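Local coordinates for protein peroxinectin A (Dictyostelium discoideum, PDB 6ERC) that catalyses the hydrogen peroxide-dependent oxidation of phenolic donors as a secreted haem peroxidase, and also has iodide and thiocyanate peroxidase activity, at residues I203-S208 / N333-N338; G191-N196 / G210-N215; T60-K65 / N355-M360; D70-W75 / N351-I356. All blocks are in the same frame, centred on the assembly; numbering follows the deposited sequence.

Contact 1: I203-S208 / N333-N338; sequences IDQLYS and NPHALN
P334 and L337 both lean on the Y207 ring at CE2, coming in obliquely; P334 CB and L337 CD1 each lie 3.8 Å from Y207 CE2. The other flat group, the H335 imidazole, has the amide nitrogen of Q205 at its edge near the ring plane, with Q205 NE2 and H335 NE2 only in loose contact at 4.2 Å. H335 also meets the ring of F201. P334 buries more surface than any other residue here, its ring set against Q205, L206 and Y207. Its CG lies 3.1 Å from the backbone carbonyl O of Q205. CG also touches L206, with L206 CD2 3.8 Å from P334 CG. The Y207 hydroxyl reaches L337, with Y207 OH 4.0 Å from L337 CB. Helix 218-241 adjoins this cluster, L221 touching both Y207 and L337, while N215 accepts a hydrogen bond from the backbone N of Y207. Two loops, each with a short 3-10 turn and preceding helices 218-241 and 342-350 respectively, thus meet mainly on apolar atoms. No hydrogen bond crosses between them, so the join rests on side-chain shape and on one carbonyl set against proline CH groups.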
# COMPACT_ATOMS: atom_id res chain seq x y z
N ILE A 203 -12.61 4.36 18.69
CA ILE A 203 -12.13 5.20 17.59
C ILE A 203 -11.62 6.55 18.10
O ILE A 203 -10.71 7.13 17.50
CB ILE A 203 -13.25 5.38 16.53
CG1 ILE A 203 -13.58 4.02 15.91
CG2 ILE A 203 -12.82 6.37 15.45
CD1 ILE A 203 -14.79 4.02 14.99
N ASP A 204 -12.17 7.05 19.21
CA ASP A 204 -11.71 8.34 19.72
C ASP A 204 -10.27 8.30 20.21
O ASP A 204 -9.71 9.36 20.51
CB ASP A 204 -12.62 8.84 20.84
CG ASP A 204 -12.74 7.86 21.99
OD1 ASP A 204 -13.14 6.71 21.73
OD2 ASP A 204 -12.43 8.24 23.14
N GLN A 205 -9.66 7.12 20.32
CA GLN A 205 -8.25 7.01 20.66
C GLN A 205 -7.35 6.87 19.45
O GLN A 205 -6.12 6.92 19.60
CB GLN A 205 -8.03 5.82 21.60
CG GLN A 205 -8.64 5.99 22.99
CD GLN A 205 -8.57 4.73 23.84
OE1 GLN A 205 -9.45 4.48 24.67
NE2 GLN A 205 -7.52 3.93 23.64
N LEU A 206 -7.91 6.71 18.25
CA LEU A 206 -7.11 6.62 17.04
C LEU A 206 -6.69 8.01 16.57
O LEU A 206 -7.37 9.01 16.83
CB LEU A 206 -7.88 5.93 15.92
CG LEU A 206 -8.39 4.51 16.19
CD1 LEU A 206 -9.13 4.00 14.96
CD2 LEU A 206 -7.25 3.57 16.56
N TYR A 207 -5.56 8.07 15.88
CA TYR A 207 -5.07 9.32 15.33
C TYR A 207 -5.79 9.65 14.04
O TYR A 207 -6.09 8.76 13.24
CB TYR A 207 -3.56 9.24 15.10
CG TYR A 207 -2.76 9.12 16.38
CD1 TYR A 207 -2.47 10.24 17.15
CD2 TYR A 207 -2.31 7.88 16.83
CE1 TYR A 207 -1.74 10.14 18.32
CE2 TYR A 207 -1.59 7.77 18.00
CZ TYR A 207 -1.31 8.90 18.74
OH TYR A 207 -0.59 8.79 19.91
N SER A 208 -6.07 10.93 13.84
CA SER A 208 -6.82 11.41 12.68
C SER A 208 -5.83 11.93 11.63
O SER A 208 -5.22 12.99 11.81
CB SER A 208 -7.80 12.50 13.09
OG SER A 208 -8.66 12.04 14.12
N ASN A 333 -3.36 0.09 17.07
CA ASN A 333 -3.00 0.27 18.48
C ASN A 333 -2.26 1.58 18.65
O ASN A 333 -1.06 1.66 18.33
CB ASN A 333 -2.14 -0.90 18.96
CG ASN A 333 -1.72 -0.74 20.41
OD1 ASN A 333 -2.30 0.05 21.16
ND2 ASN A 333 -0.69 -1.48 20.81
N PRO A 334 -2.92 2.64 19.13
CA PRO A 334 -2.20 3.91 19.35
C PRO A 334 -1.17 3.84 20.47
O PRO A 334 -0.22 4.63 20.45
CB PRO A 334 -3.32 4.90 19.70
CG PRO A 334 -4.58 4.26 19.20
CD PRO A 334 -4.37 2.79 19.34
N HIS A 335 -1.32 2.93 21.44
CA HIS A 335 -0.38 2.86 22.55
C HIS A 335 1.05 2.64 22.08
O HIS A 335 1.99 2.91 22.83
CB HIS A 335 -0.78 1.74 23.51
CG HIS A 335 -1.93 2.10 24.39
ND1 HIS A 335 -1.84 2.13 25.77
CD2 HIS A 335 -3.20 2.46 24.09
CE1 HIS A 335 -3.00 2.48 26.28
NE2 HIS A 335 -3.85 2.69 25.28
N ALA A 336 1.24 2.14 20.85
CA ALA A 336 2.59 1.93 20.33
C ALA A 336 3.38 3.23 20.23
O ALA A 336 4.61 3.18 20.17
CB ALA A 336 2.52 1.26 18.96
N LEU A 337 2.71 4.38 20.20
CA LEU A 337 3.38 5.68 20.15
C LEU A 337 3.43 6.38 21.50
O LEU A 337 3.77 7.56 21.56
CB LEU A 337 2.69 6.58 19.12
CG LEU A 337 2.63 6.09 17.68
CD1 LEU A 337 1.97 7.13 16.78
CD2 LEU A 337 4.01 5.73 17.15
N ASN A 338 3.09 5.68 22.59
CA ASN A 338 3.12 6.31 23.91
C ASN A 338 4.52 6.81 24.26
O ASN A 338 4.66 7.78 25.01
CB ASN A 338 2.64 5.33 24.98
CG ASN A 338 1.13 5.14 24.96
OD1 ASN A 338 0.38 6.02 24.52
ND2 ASN A 338 0.67 3.98 25.43

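Contact 2: G191-N196 / G210-N215; sequences GVPMDN and GERRGN. With HEM (protoporphyrin IX containing Fe), chain F.
R212 lies against P193 and D195, its side chain finding a partner at nearly every step. CB lies beside the carboxylate of D195, CG is near the carbonyl O of P193, and the bend at chi3 (69°) turns NE aside, to D195. There NE makes a salt bridge and hydrogen bond, R212 NE lying 3.1 Å from D195 OD1 on its syn side, 32° out of the carboxylate plane. At the tip NH1 packs on the proline ring, R212 NH1 lying 3.6 Å from P193 CG, while P193 O sits over one guanidinium face, toward one side of it. The backbones are tied as well, by a bond of 2.9 Å from D195 N to R212 O. M194, bent at chi2 and chi3, fits CE against the other loop, 3.2 Å from E211 O. R213, which follows R212, faces the haem: R213 NH1 donates to the propionate oxygen O1D of HEM at 3.2 Å, and R213 NE forms a salt bridge with E211 OE2. R213 touches H81 and is predicted to stabilise the transition state. D195 thus grips the neighbour of this arginine by backbone and side chain, a probable second-shell anchor for its loop.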
# COMPACT_ATOMS: atom_id res chain seq x y z
N GLY A 191 -15.07 15.23 11.16
CA GLY A 191 -15.06 15.11 9.72
C GLY A 191 -13.97 14.23 9.15
O GLY A 191 -13.88 14.10 7.93
N VAL A 192 -13.13 13.62 9.99
CA VAL A 192 -12.05 12.77 9.52
C VAL A 192 -12.34 11.33 9.93
O VAL A 192 -11.85 10.87 10.97
CB VAL A 192 -10.69 13.23 10.07
CG1 VAL A 192 -9.57 12.38 9.47
CG2 VAL A 192 -10.47 14.71 9.77
N PRO A 193 -13.11 10.57 9.14
CA PRO A 193 -13.41 9.18 9.51
C PRO A 193 -12.17 8.31 9.40
O PRO A 193 -11.55 8.23 8.34
CB PRO A 193 -14.48 8.77 8.49
CG PRO A 193 -14.22 9.63 7.31
CD PRO A 193 -13.72 10.95 7.85
N MET A 194 -11.82 7.65 10.50
CA MET A 194 -10.66 6.77 10.56
C MET A 194 -11.11 5.32 10.71
O MET A 194 -12.11 5.03 11.38
CB MET A 194 -9.75 7.15 11.73
CG MET A 194 -9.18 8.56 11.64
SD MET A 194 -8.28 8.86 10.10
CE MET A 194 -6.93 7.70 10.25
N ASP A 195 -10.37 4.42 10.08
CA ASP A 195 -10.69 3.00 10.13
C ASP A 195 -10.33 2.41 11.49
O ASP A 195 -9.38 2.83 12.14
CB ASP A 195 -9.96 2.24 9.02
CG ASP A 195 -10.67 2.34 7.68
OD1 ASP A 195 -11.75 2.96 7.61
OD2 ASP A 195 -10.13 1.79 6.69
N ASN A 196 -11.12 1.42 11.90
CA ASN A 196 -10.89 0.67 13.13
C ASN A 196 -11.18 -0.80 12.88
O ASN A 196 -11.96 -1.45 13.58
CB ASN A 196 -11.75 1.22 14.27
CG ASN A 196 -11.08 1.10 15.64
OD1 ASN A 196 -11.32 1.92 16.53
ND2 ASN A 196 -10.24 0.08 15.81
N GLY A 210 -4.90 11.91 7.07
CA GLY A 210 -5.56 12.05 5.78
C GLY A 210 -5.97 10.75 5.11
O GLY A 210 -6.63 10.79 4.07
N GLU A 211 -5.59 9.60 5.68
CA GLU A 211 -5.89 8.31 5.07
C GLU A 211 -6.58 7.42 6.10
O GLU A 211 -6.06 7.22 7.20
CB GLU A 211 -4.60 7.65 4.56
CG GLU A 211 -4.74 6.99 3.20
CD GLU A 211 -5.28 5.58 3.30
OE1 GLU A 211 -4.92 4.88 4.26
OE2 GLU A 211 -6.07 5.17 2.41
N ARG A 212 -7.74 6.87 5.72
CA ARG A 212 -8.58 6.13 6.66
C ARG A 212 -7.79 5.08 7.42
O ARG A 212 -7.88 4.98 8.65
CB ARG A 212 -9.75 5.47 5.91
CG ARG A 212 -10.71 6.43 5.23
CD ARG A 212 -11.81 5.66 4.49
NE ARG A 212 -12.73 4.99 5.42
CZ ARG A 212 -13.91 5.46 5.81
NH1 ARG A 212 -14.36 6.63 5.36
NH2 ARG A 212 -14.66 4.76 6.65
N ARG A 213 -7.03 4.26 6.71
CA ARG A 213 -6.29 3.15 7.31
C ARG A 213 -4.89 3.56 7.73
O ARG A 213 -3.93 2.78 7.60
CB ARG A 213 -6.26 1.97 6.34
CG ARG A 213 -5.75 2.30 4.95
CD ARG A 213 -5.94 1.17 3.95
NE ARG A 213 -5.76 1.66 2.59
CZ ARG A 213 -5.68 0.88 1.51
NH1 ARG A 213 -5.75 -0.45 1.62
NH2 ARG A 213 -5.53 1.43 0.31
N GLY A 214 -4.73 4.77 8.26
CA GLY A 214 -3.43 5.21 8.73
C GLY A 214 -3.03 4.56 10.04
O GLY A 214 -1.83 4.42 10.32
N ASN A 215 -4.00 4.17 10.85
CA ASN A 215 -3.72 3.51 12.12
C ASN A 215 -3.40 2.03 11.97
O ASN A 215 -3.18 1.37 12.99
CB ASN A 215 -4.91 3.67 13.07
CG ASN A 215 -5.17 5.11 13.44
OD1 ASN A 215 -4.67 5.61 14.45
ND2 ASN A 215 -5.97 5.79 12.63
CHA HEM F . -4.23 -4.10 0.86
CHB HEM F . -3.04 -4.94 5.47
CHC HEM F . 1.63 -4.14 4.39
CHD HEM F . 0.45 -3.54 -0.27
C1A HEM F . -4.30 -4.46 2.18
C2A HEM F . -5.48 -4.94 2.87
C3A HEM F . -5.16 -5.18 4.14
C4A HEM F . -3.76 -4.85 4.30
CMA HEM F . -6.09 -5.69 5.26
CAA HEM F . -6.85 -5.14 2.20
CBA HEM F . -7.11 -6.64 2.17
CGA HEM F . -8.09 -6.97 1.08
O1A HEM F . -7.77 -6.75 -0.12
O2A HEM F . -9.20 -7.47 1.40
C1B HEM F . -1.68 -4.78 5.57
C2B HEM F . -0.93 -4.88 6.79
C3B HEM F . 0.37 -4.65 6.50
C4B HEM F . 0.47 -4.40 5.08
CMB HEM F . -1.58 -5.19 8.15
CAB HEM F . 1.60 -4.64 7.44
CBB HEM F . 1.54 -4.95 8.74
C1C HEM F . 1.73 -3.92 3.03
C2C HEM F . 2.95 -3.65 2.29
C3C HEM F . 2.62 -3.48 0.99
C4C HEM F . 1.18 -3.64 0.89
CMC HEM F . 4.33 -3.61 2.97
CAC HEM F . 3.45 -3.18 -0.28
CBC HEM F . 4.78 -3.01 -0.33
C1D HEM F . -0.92 -3.60 -0.36
C2D HEM F . -1.70 -3.34 -1.55
C3D HEM F . -2.99 -3.51 -1.23
C4D HEM F . -3.07 -3.86 0.17
CMD HEM F . -1.12 -2.97 -2.93
CAD HEM F . -4.22 -3.33 -2.14
CBD HEM F . -4.46 -1.83 -2.20
CGD HEM F . -5.94 -1.52 -2.30
O1D HEM F . -6.61 -1.46 -1.24
O2D HEM F . -6.45 -1.32 -3.44
NA HEM F . -3.27 -4.42 3.09
NB HEM F . -0.80 -4.49 4.54
NC HEM F . 0.67 -3.90 2.15
ND HEM F . -1.79 -3.91 0.66
FE HEM F . -1.31 -4.14 2.59

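Contact 3: T60-K65 / N355-M360; sequences THIGSK and NIDIYM. With CA (calcium ion), chain G.
S64 and N355 bring their backbones unusually close, the two CA atoms being 3.8 Å apart, and N355 faces two ways from there. Its OD1 goes to the other segment: K65 N donates to N355 OD1 at 2.9 Å in a nearly straight bond (172°), from a position well above the carbonyl plane of the amide. K65 CG and CD pack against the same amide, and I62 crosses N355 at about a right angle, with I62 CG2 3.7 Å from N355 CB. Meanwhile the backbone O of N355 binds the calcium ion at 2.4 Å. The 355-360 loop is thus a calcium-binding turn, contributing N355 O, D357 OD1 and Y359 O; two waters bind as well, as does S306 through OG. D357 OD1 also accepts from Y359 N at 3.2 Å, forming an Asx turn that curls the loop round the ion. The second oxygen of D357 is held from within the loop, N355 ND2 donating to D357 OD2 at 3.3 Å from above the carboxylate plane. Just ahead of this loop, the carboxylate of E354 accepts hydrogen bonds from the backbone N atoms of I62 and G63.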
# COMPACT_ATOMS: atom_id res chain seq x y z
N THR A 60 8.75 -20.81 9.91
CA THR A 60 10.08 -20.39 10.34
C THR A 60 10.41 -19.04 9.73
O THR A 60 9.74 -18.56 8.80
CB THR A 60 11.15 -21.41 9.95
OG1 THR A 60 11.34 -21.37 8.53
CG2 THR A 60 10.74 -22.82 10.35
N HIS A 61 11.47 -18.43 10.25
CA HIS A 61 11.98 -17.18 9.69
C HIS A 61 12.84 -17.48 8.48
O HIS A 61 13.71 -18.36 8.52
CB HIS A 61 12.78 -16.42 10.75
CG HIS A 61 13.48 -15.21 10.22
ND1 HIS A 61 12.82 -14.04 9.92
CD2 HIS A 61 14.79 -14.98 9.94
CE1 HIS A 61 13.68 -13.14 9.48
NE2 HIS A 61 14.89 -13.69 9.48
N ILE A 62 12.60 -16.76 7.38
CA ILE A 62 13.43 -16.87 6.19
C ILE A 62 14.39 -15.68 6.19
O ILE A 62 15.61 -15.86 6.25
CB ILE A 62 12.59 -16.92 4.90
CG1 ILE A 62 11.78 -18.22 4.84
CG2 ILE A 62 13.48 -16.81 3.67
CD1 ILE A 62 10.49 -18.20 5.63
N GLY A 63 13.84 -14.47 6.12
CA GLY A 63 14.66 -13.28 6.10
C GLY A 63 14.97 -12.81 4.69
O GLY A 63 15.37 -13.60 3.84
N SER A 64 14.80 -11.51 4.45
CA SER A 64 14.99 -10.95 3.12
C SER A 64 16.34 -11.34 2.54
O SER A 64 17.38 -11.08 3.15
CB SER A 64 14.86 -9.42 3.18
OG SER A 64 15.11 -8.84 1.92
N LYS A 65 16.32 -11.97 1.37
CA LYS A 65 17.56 -12.31 0.68
C LYS A 65 18.28 -11.08 0.16
O LYS A 65 19.50 -11.12 -0.03
CB LYS A 65 17.27 -13.27 -0.48
CG LYS A 65 16.75 -14.64 -0.03
CD LYS A 65 16.47 -15.57 -1.21
CE LYS A 65 17.75 -16.04 -1.90
NZ LYS A 65 17.49 -17.12 -2.90
N ASN A 355 11.43 -12.25 3.59
CA ASN A 355 11.65 -12.44 2.16
C ASN A 355 10.34 -12.40 1.40
O ASN A 355 9.28 -12.74 1.92
CB ASN A 355 12.35 -13.77 1.90
CG ASN A 355 13.02 -13.82 0.55
OD1 ASN A 355 13.80 -12.93 0.19
ND2 ASN A 355 12.73 -14.86 -0.22
N ILE A 356 10.42 -11.97 0.14
CA ILE A 356 9.25 -11.92 -0.74
C ILE A 356 9.16 -13.27 -1.44
O ILE A 356 9.95 -13.56 -2.35
CB ILE A 356 9.34 -10.76 -1.74
CG1 ILE A 356 9.26 -9.43 -0.99
CG2 ILE A 356 8.19 -10.85 -2.75
CD1 ILE A 356 9.85 -8.27 -1.75
N ASP A 357 8.20 -14.07 -1.03
CA ASP A 357 8.06 -15.44 -1.49
C ASP A 357 6.63 -15.87 -1.20
O ASP A 357 5.78 -15.05 -0.83
CB ASP A 357 9.11 -16.33 -0.82
CG ASP A 357 9.17 -16.10 0.67
OD1 ASP A 357 8.16 -15.65 1.25
OD2 ASP A 357 10.24 -16.36 1.27
N ILE A 358 6.34 -17.16 -1.36
CA ILE A 358 4.97 -17.62 -1.16
C ILE A 358 4.56 -17.55 0.31
O ILE A 358 3.36 -17.64 0.60
CB ILE A 358 4.80 -19.05 -1.70
CG1 ILE A 358 5.76 -20.02 -1.00
CG2 ILE A 358 5.01 -19.07 -3.21
CD1 ILE A 358 5.46 -21.47 -1.26
N TYR A 359 5.50 -17.39 1.23
CA TYR A 359 5.21 -17.53 2.65
C TYR A 359 4.79 -16.21 3.28
O TYR A 359 5.39 -15.16 3.02
CB TYR A 359 6.43 -18.08 3.37
CG TYR A 359 6.94 -19.30 2.68
CD1 TYR A 359 6.29 -20.51 2.82
CD2 TYR A 359 8.05 -19.23 1.85
CE1 TYR A 359 6.74 -21.63 2.17
CE2 TYR A 359 8.51 -20.35 1.20
CZ TYR A 359 7.85 -21.55 1.36
OH TYR A 359 8.31 -22.67 0.72
N MET A 360 3.77 -16.28 4.13
CA MET A 360 3.26 -15.14 4.86
C MET A 360 3.24 -15.49 6.34
O MET A 360 2.81 -16.58 6.72
CB MET A 360 1.85 -14.78 4.38
CG MET A 360 1.23 -13.58 5.07
SD MET A 360 -0.34 -13.12 4.31
CE MET A 360 0.18 -12.74 2.64
CA CA G . 7.49 -14.07 2.87
O HOH W 1 9.32 -15.28 3.70
O HOH W 2 6.97 -14.21 5.19

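Contact 4: D70-W75 / N351-I356; sequences DMFNMW and NEEENI. With CA (calcium ion), chain G; HEM (protoporphyrin IX containing Fe), chain F.
D70 and E353 bury equal areas, the largest of this contact, and their side chains pass one another pointing opposite ways. D70 OD1 lies against E353, 3.4 Å from E353 CA, and the other carboxylate oxygen of D70 meets N351. There N351 ND2 comes within 2.6 Å of D70 OD2 in a weak, strongly bent hydrogen bond, the amide and carboxylate planes standing 77° apart. N351, third in buried area, adds a firmer link through its backbone: D70 N donates to N351 O at 3.0 Å. In E353, CG sits between the backbone N and the carbonyl carbon (chi1 72°), and the chain runs extended from there to the carboxylate. N73 ND2 donates to E353 OE1 at 3.0 Å, with the two planar groups only 10° from coplanar. The second oxygen touches F72 obliquely, E353 OE2 being 3.6 Å from F72 CD2, and the F72 ring is itself stacked on Y270. Two buried carboxylates lie close by, so the donors N351 and N73 may offset some of their mutual repulsion. On the haem side, N73 packs against the methyl CMC of HEM through its backbone O and side chain. Helix 70-80 leads directly to H81, the predicted proton acceptor, as the distal helix does in animal haem peroxidases.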
# COMPACT_ATOMS: atom_id res chain seq x y z
N ASP A 70 12.62 -3.33 7.65
CA ASP A 70 11.20 -3.11 7.89
C ASP A 70 10.76 -1.75 7.39
O ASP A 70 9.63 -1.59 6.92
CB ASP A 70 10.90 -3.24 9.39
CG ASP A 70 11.11 -4.66 9.91
OD1 ASP A 70 10.85 -5.62 9.15
OD2 ASP A 70 11.54 -4.80 11.07
N MET A 71 11.64 -0.74 7.47
CA MET A 71 11.31 0.59 6.97
C MET A 71 10.99 0.57 5.48
O MET A 71 10.20 1.39 5.00
CB MET A 71 12.46 1.55 7.26
CG MET A 71 12.22 2.98 6.77
SD MET A 71 10.77 3.76 7.51
CE MET A 71 11.43 4.25 9.10
N PHE A 72 11.61 -0.36 4.73
CA PHE A 72 11.36 -0.43 3.30
C PHE A 72 9.90 -0.78 3.00
O PHE A 72 9.28 -0.17 2.13
CB PHE A 72 12.29 -1.46 2.66
CG PHE A 72 11.97 -1.77 1.22
CD1 PHE A 72 12.31 -0.89 0.21
CD2 PHE A 72 11.32 -2.95 0.88
CE1 PHE A 72 12.01 -1.17 -1.11
CE2 PHE A 72 11.01 -3.24 -0.43
CZ PHE A 72 11.36 -2.35 -1.43
N ASN A 73 9.35 -1.76 3.71
CA ASN A 73 7.96 -2.12 3.46
C ASN A 73 6.99 -1.16 4.16
O ASN A 73 5.83 -1.06 3.74
CB ASN A 73 7.69 -3.57 3.88
CG ASN A 73 7.49 -3.75 5.37
OD1 ASN A 73 6.50 -3.28 5.95
ND2 ASN A 73 8.41 -4.46 6.00
N MET A 74 7.45 -0.45 5.19
CA MET A 74 6.63 0.62 5.75
C MET A 74 6.42 1.73 4.74
O MET A 74 5.33 2.32 4.67
CB MET A 74 7.28 1.16 7.03
CG MET A 74 7.18 0.21 8.21
SD MET A 74 5.47 -0.11 8.72
CE MET A 74 5.74 -1.24 10.08
N TRP A 75 7.44 2.04 3.94
CA TRP A 75 7.25 3.03 2.88
C TRP A 75 6.38 2.47 1.77
O TRP A 75 5.55 3.19 1.20
CB TRP A 75 8.59 3.49 2.32
CG TRP A 75 8.42 4.63 1.38
CD1 TRP A 75 8.40 4.59 0.01
CD2 TRP A 75 8.21 6.00 1.74
NE1 TRP A 75 8.20 5.85 -0.50
CE2 TRP A 75 8.08 6.73 0.54
CE3 TRP A 75 8.13 6.68 2.95
CZ2 TRP A 75 7.88 8.11 0.53
CZ3 TRP A 75 7.92 8.05 2.94
CH2 TRP A 75 7.80 8.75 1.73
N ASN A 351 16.22 -3.30 11.63
CA ASN A 351 15.71 -4.66 11.62
C ASN A 351 15.45 -5.13 10.19
O ASN A 351 14.79 -4.43 9.41
CB ASN A 351 14.43 -4.76 12.45
CG ASN A 351 13.96 -6.18 12.63
OD1 ASN A 351 14.75 -7.12 12.61
ND2 ASN A 351 12.65 -6.35 12.82
N GLU A 352 15.95 -6.32 9.85
CA GLU A 352 15.77 -6.87 8.52
C GLU A 352 14.38 -7.46 8.36
O GLU A 352 13.86 -8.10 9.28
CB GLU A 352 16.82 -7.95 8.24
CG GLU A 352 16.94 -8.33 6.77
CD GLU A 352 17.86 -9.53 6.55
OE1 GLU A 352 17.45 -10.67 6.88
OE2 GLU A 352 18.99 -9.32 6.06
N GLU A 353 13.77 -7.24 7.20
CA GLU A 353 12.41 -7.69 6.95
C GLU A 353 12.40 -9.14 6.47
O GLU A 353 13.43 -9.82 6.45
CB GLU A 353 11.71 -6.77 5.95
CG GLU A 353 12.20 -6.93 4.51
CD GLU A 353 11.33 -6.18 3.52
OE1 GLU A 353 10.39 -5.48 3.97
OE2 GLU A 353 11.56 -6.30 2.30
N GLU A 354 11.23 -9.61 6.08
CA GLU A 354 11.03 -10.97 5.61
C GLU A 354 11.20 -11.04 4.09
O GLU A 354 11.14 -10.03 3.39
CB GLU A 354 9.63 -11.45 6.02
CG GLU A 354 9.45 -12.94 6.13
CD GLU A 354 10.42 -13.59 7.09
OE1 GLU A 354 10.36 -13.24 8.29
OE2 GLU A 354 11.23 -14.43 6.65
N ASN A 355 11.43 -12.25 3.59
CA ASN A 355 11.65 -12.44 2.16
C ASN A 355 10.34 -12.40 1.40
O ASN A 355 9.28 -12.74 1.92
CB ASN A 355 12.35 -13.77 1.90
CG ASN A 355 13.02 -13.82 0.55
OD1 ASN A 355 13.80 -12.93 0.19
ND2 ASN A 355 12.73 -14.86 -0.22
N ILE A 356 10.42 -11.97 0.14
CA ILE A 356 9.25 -11.92 -0.74
C ILE A 356 9.16 -13.27 -1.44
O ILE A 356 9.95 -13.56 -2.35
CB ILE A 356 9.34 -10.76 -1.74
CG1 ILE A 356 9.26 -9.43 -0.99
CG2 ILE A 356 8.19 -10.85 -2.75
CD1 ILE A 356 9.85 -8.27 -1.75
CA CA G . 7.49 -14.07 2.87
CHA HEM F . -4.23 -4.10 0.86
CHB HEM F . -3.04 -4.94 5.47
CHC HEM F . 1.63 -4.14 4.39
CHD HEM F . 0.45 -3.54 -0.27
C1A HEM F . -4.30 -4.46 2.18
C2A HEM F . -5.48 -4.94 2.87
C3A HEM F . -5.16 -5.18 4.14
C4A HEM F . -3.76 -4.85 4.30
CMA HEM F . -6.09 -5.69 5.26
CAA HEM F . -6.85 -5.14 2.20
CBA HEM F . -7.11 -6.64 2.17
CGA HEM F . -8.09 -6.97 1.08
O1A HEM F . -7.77 -6.75 -0.12
O2A HEM F . -9.20 -7.47 1.40
C1B HEM F . -1.68 -4.78 5.57
C2B HEM F . -0.93 -4.88 6.79
C3B HEM F . 0.37 -4.65 6.50
C4B HEM F . 0.47 -4.40 5.08
CMB HEM F . -1.58 -5.19 8.15
CAB HEM F . 1.60 -4.64 7.44
CBB HEM F . 1.54 -4.95 8.74
C1C HEM F . 1.73 -3.92 3.03
C2C HEM F . 2.95 -3.65 2.29
C3C HEM F . 2.62 -3.48 0.99
C4C HEM F . 1.18 -3.64 0.89
CMC HEM F . 4.33 -3.61 2.97
CAC HEM F . 3.45 -3.18 -0.28
CBC HEM F . 4.78 -3.01 -0.33
C1D HEM F . -0.92 -3.60 -0.36
C2D HEM F . -1.70 -3.34 -1.55
C3D HEM F . -2.99 -3.51 -1.23
C4D HEM F . -3.07 -3.86 0.17
CMD HEM F . -1.12 -2.97 -2.93
CAD HEM F . -4.22 -3.33 -2.14
CBD HEM F . -4.46 -1.83 -2.20
CGD HEM F . -5.94 -1.52 -2.30
O1D HEM F . -6.61 -1.46 -1.24
O2D HEM F . -6.45 -1.32 -3.44
NA HEM F . -3.27 -4.42 3.09
NB HEM F . -0.80 -4.49 4.54
NC HEM F . 0.67 -3.90 2.15
ND HEM F . -1.79 -3.91 0.66
FE HEM F . -1.31 -4.14 2.59
O HOH W 2 6.97 -14.21 5.19
O HOH W 1 9.32 -15.28 3.70

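Overall arrangement
Contacts 1, 2 and 4 are mostly buried, whereas contact 3 is only partly so and reaches the surface. Contacts 1 and 2 interleave along the chain and touch, yet one is apolar packing and the other a charged loop pairing beside the haem. Contacts 3 and 4 end on the same loop, share N355 and I356, and both include the calcium ion; contact 4 joins the loop to helix 70-80 by carboxylate–amide bonds, and contact 3 turns two backbone oxygens and a carboxylate toward the metal. Contacts 2 and 4 both touch the haem, with centres about 23 Å apart, one at a propionate and the other at a methyl group.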